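Local coordinates for hypothetical 40.4 kDa protein in PES4-HIS2 intergenic region (Saccharomyces cerevisiae, PDB 1OOT) that is an SH3-domain protein that interacts with LAS17 and probably binds actin filaments and phosphatidylinositol, at residues 39-44 / 52-57. Numbering follows the deposited sequence.
Sequences DWWTGR and FPANYV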
loop_
_atom_site.group_PDB
_atom_site.type_symbol
_atom_site.label_atom_id
_atom_site.label_comp_id
_atom_site.label_asym_id
_atom_site.label_seq_id
_atom_site.Cartn_x
_atom_site.Cartn_y
_atom_site.Cartn_z
ATOM N N ASP A 39 10.213 -0.706 -2.959
ATOM C CA ASP A 39 10.036 0.736 -3.107
ATOM C C ASP A 39 8.737 1.151 -2.453
ATOM O O ASP A 39 7.928 0.321 -2.015
ATOM C CB ASP A 39 9.954 1.061 -4.602
ATOM C CG ASP A 39 11.248 0.891 -5.314
ATOM O OD1 ASP A 39 12.295 0.924 -4.628
ATOM O OD2 ASP A 39 11.261 0.682 -6.549
ATOM N N TRP A 40 8.470 2.423 -2.474
ATOM C CA TRP A 40 7.204 2.853 -1.978
ATOM C C TRP A 40 6.316 2.965 -3.202
ATOM O O TRP A 40 6.732 3.486 -4.226
ATOM C CB TRP A 40 7.400 4.151 -1.216
ATOM C CG TRP A 40 8.028 3.915 0.118
ATOM C CD1 TRP A 40 9.242 3.370 0.356
ATOM C CD2 TRP A 40 7.469 4.209 1.384
ATOM N NE1 TRP A 40 9.478 3.300 1.705
ATOM C CE2 TRP A 40 8.382 3.787 2.362
ATOM C CE3 TRP A 40 6.262 4.740 1.804
ATOM C CZ2 TRP A 40 8.172 3.979 3.723
ATOM C CZ3 TRP A 40 6.044 4.897 3.147
ATOM C CH2 TRP A 40 6.986 4.484 4.097
ATOM N N TRP A 41 5.140 2.339 -3.115
ATOM C CA TRP A 41 4.140 2.360 -4.148
ATOM C C TRP A 41 3.010 3.281 -3.713
ATOM O O TRP A 41 2.978 3.736 -2.574
ATOM C CB TRP A 41 3.625 0.934 -4.431
ATOM C CG TRP A 41 4.638 0.035 -5.074
ATOM C CD1 TRP A 41 5.906 0.329 -5.488
ATOM C CD2 TRP A 41 4.419 -1.324 -5.420
ATOM N NE1 TRP A 41 6.484 -0.779 -6.052
ATOM C CE2 TRP A 41 5.598 -1.817 -6.007
ATOM C CE3 TRP A 41 3.334 -2.198 -5.241
ATOM C CZ2 TRP A 41 5.711 -3.118 -6.456
ATOM C CZ3 TRP A 41 3.478 -3.518 -5.642
ATOM C CH2 TRP A 41 4.651 -3.959 -6.242
ATOM N N THR A 42 2.136 3.601 -4.661
ATOM C CA THR A 42 1.017 4.500 -4.434
ATOM C C THR A 42 -0.269 3.729 -4.515
ATOM O O THR A 42 -0.453 2.923 -5.417
ATOM C CB THR A 42 0.958 5.621 -5.438
ATOM O OG1 THR A 42 2.251 6.258 -5.541
ATOM C CG2 THR A 42 -0.019 6.722 -5.040
ATOM N N GLY A 43 -1.149 3.957 -3.556
ATOM C CA GLY A 43 -2.402 3.213 -3.507
ATOM C C GLY A 43 -3.509 3.915 -2.762
ATOM O O GLY A 43 -3.348 5.052 -2.353
ATOM N N ARG A 44 -4.642 3.212 -2.625
ATOM C CA ARG A 44 -5.736 3.752 -1.860
ATOM C C ARG A 44 -6.489 2.624 -1.205
ATOM O O ARG A 44 -6.556 1.492 -1.744
ATOM C CB ARG A 44 -6.669 4.532 -2.759
ATOM C CG ARG A 44 -7.309 3.749 -3.872
ATOM C CD ARG A 44 -8.121 4.644 -4.817
ATOM N NE ARG A 44 -8.910 3.821 -5.727
ATOM C CZ ARG A 44 -9.221 4.111 -6.974
ATOM N NH1 ARG A 44 -8.815 5.225 -7.516
ATOM N NH2 ARG A 44 -9.972 3.242 -7.675
ATOM N N PHE A 52 3.119 3.880 0.345
ATOM C CA PHE A 52 3.378 2.864 1.360
ATOM C C PHE A 52 4.546 1.968 0.928
ATOM O O PHE A 52 4.791 1.819 -0.279
ATOM C CB PHE A 52 2.135 2.043 1.606
ATOM C CG PHE A 52 1.681 1.251 0.383
ATOM C CD1 PHE A 52 2.104 -0.028 0.206
ATOM C CD2 PHE A 52 0.905 1.833 -0.614
ATOM C CE1 PHE A 52 1.755 -0.740 -0.927
ATOM C CE2 PHE A 52 0.553 1.166 -1.755
ATOM C CZ PHE A 52 0.966 -0.149 -1.895
ATOM N N PRO A 53 5.157 1.264 1.879
ATOM C CA PRO A 53 6.244 0.330 1.531
ATOM C C PRO A 53 5.678 -0.922 0.851
ATOM O O PRO A 53 4.846 -1.654 1.419
ATOM C CB PRO A 53 6.847 -0.042 2.888
ATOM C CG PRO A 53 5.799 0.267 3.898
ATOM C CD PRO A 53 4.918 1.319 3.329
ATOM N N ALA A 54 6.121 -1.158 -0.373
ATOM C CA ALA A 54 5.511 -2.175 -1.153
ATOM C C ALA A 54 5.775 -3.549 -0.603
ATOM O O ALA A 54 5.016 -4.500 -0.917
ATOM C CB ALA A 54 5.965 -2.095 -2.566
ATOM N N ASN A 55 6.818 -3.714 0.190
ATOM C CA ASN A 55 7.109 -5.052 0.705
ATOM C C ASN A 55 6.043 -5.542 1.659
ATOM O O ASN A 55 5.910 -6.751 1.874
ATOM C CB ASN A 55 8.501 -5.113 1.349
ATOM C CG ASN A 55 8.713 -4.006 2.343
ATOM O OD1 ASN A 55 8.774 -2.819 1.967
ATOM N ND2 ASN A 55 8.844 -4.372 3.620
ATOM N N TYR A 56 5.279 -4.606 2.236
ATOM C CA TYR A 56 4.209 -4.966 3.158
ATOM C C TYR A 56 2.987 -5.618 2.519
ATOM O O TYR A 56 2.078 -6.013 3.246
ATOM C CB TYR A 56 3.737 -3.772 3.931
ATOM C CG TYR A 56 4.600 -3.170 5.005
ATOM C CD1 TYR A 56 5.934 -3.270 4.993
ATOM C CD2 TYR A 56 4.007 -2.603 6.114
ATOM C CE1 TYR A 56 6.722 -2.683 5.998
ATOM C CE2 TYR A 56 4.760 -2.033 7.115
ATOM C CZ TYR A 56 6.117 -2.012 7.004
ATOM O OH TYR A 56 6.932 -1.489 7.994
ATOM N N VAL A 57 2.933 -5.653 1.189
ATOM C CA VAL A 57 1.762 -6.195 0.489
ATOM C C VAL A 57 2.117 -7.305 -0.472
ATOM O O VAL A 57 3.304 -7.449 -0.851
ATOM C CB VAL A 57 0.986 -5.091 -0.267
ATOM C CG1 VAL A 57 0.673 -3.921 0.662
ATOM C CG2 VAL A 57 1.721 -4.626 -1.551
#
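The indole of Trp41 lies with one face over the methyl of Ala54. From its CB, which lies 3.8 Å from CZ of Phe52, the Trp41 side chain turns with CG anti to its own carbonyl carbon (chi1 -69°). CG and CE2 both stand 3.5 Å from Ala54 CB and CD2 comes closest at 3.3 Å, a tight CH-pi contact; CD1, NE1 and CE3 lie farther off and CZ2 is at 4.0 Å, the methyl being centred on the five-membered ring. NE1 is hydrogen-bonded to Ser34 OG and weakly to Ser36 O, which helps to hold the ring in this rotation. An alanine in place of Trp41 would probably leave the Ala54 methyl without its aromatic cover and Ser34 without this N-H donor. In this SH3 domain strands 40-45 and 48-53 form an antiparallel hairpin that runs on into the 3-10 segment 54-56. Trp41 and Phe52 are a hydrogen-bonded pair, while Ala54 N extends the pairing to Asp39 O at 2.9 Å. Trp40 points to the opposite face of the sheet, where in the conformer described Pro53 CD lies over its six-membered ring; it probably lines the proline-rich peptide groove, as the equivalent tryptophan does in SH3 domains. The Phe52 ring turns its edge to Gly43 N, 3.7 Å from CE2.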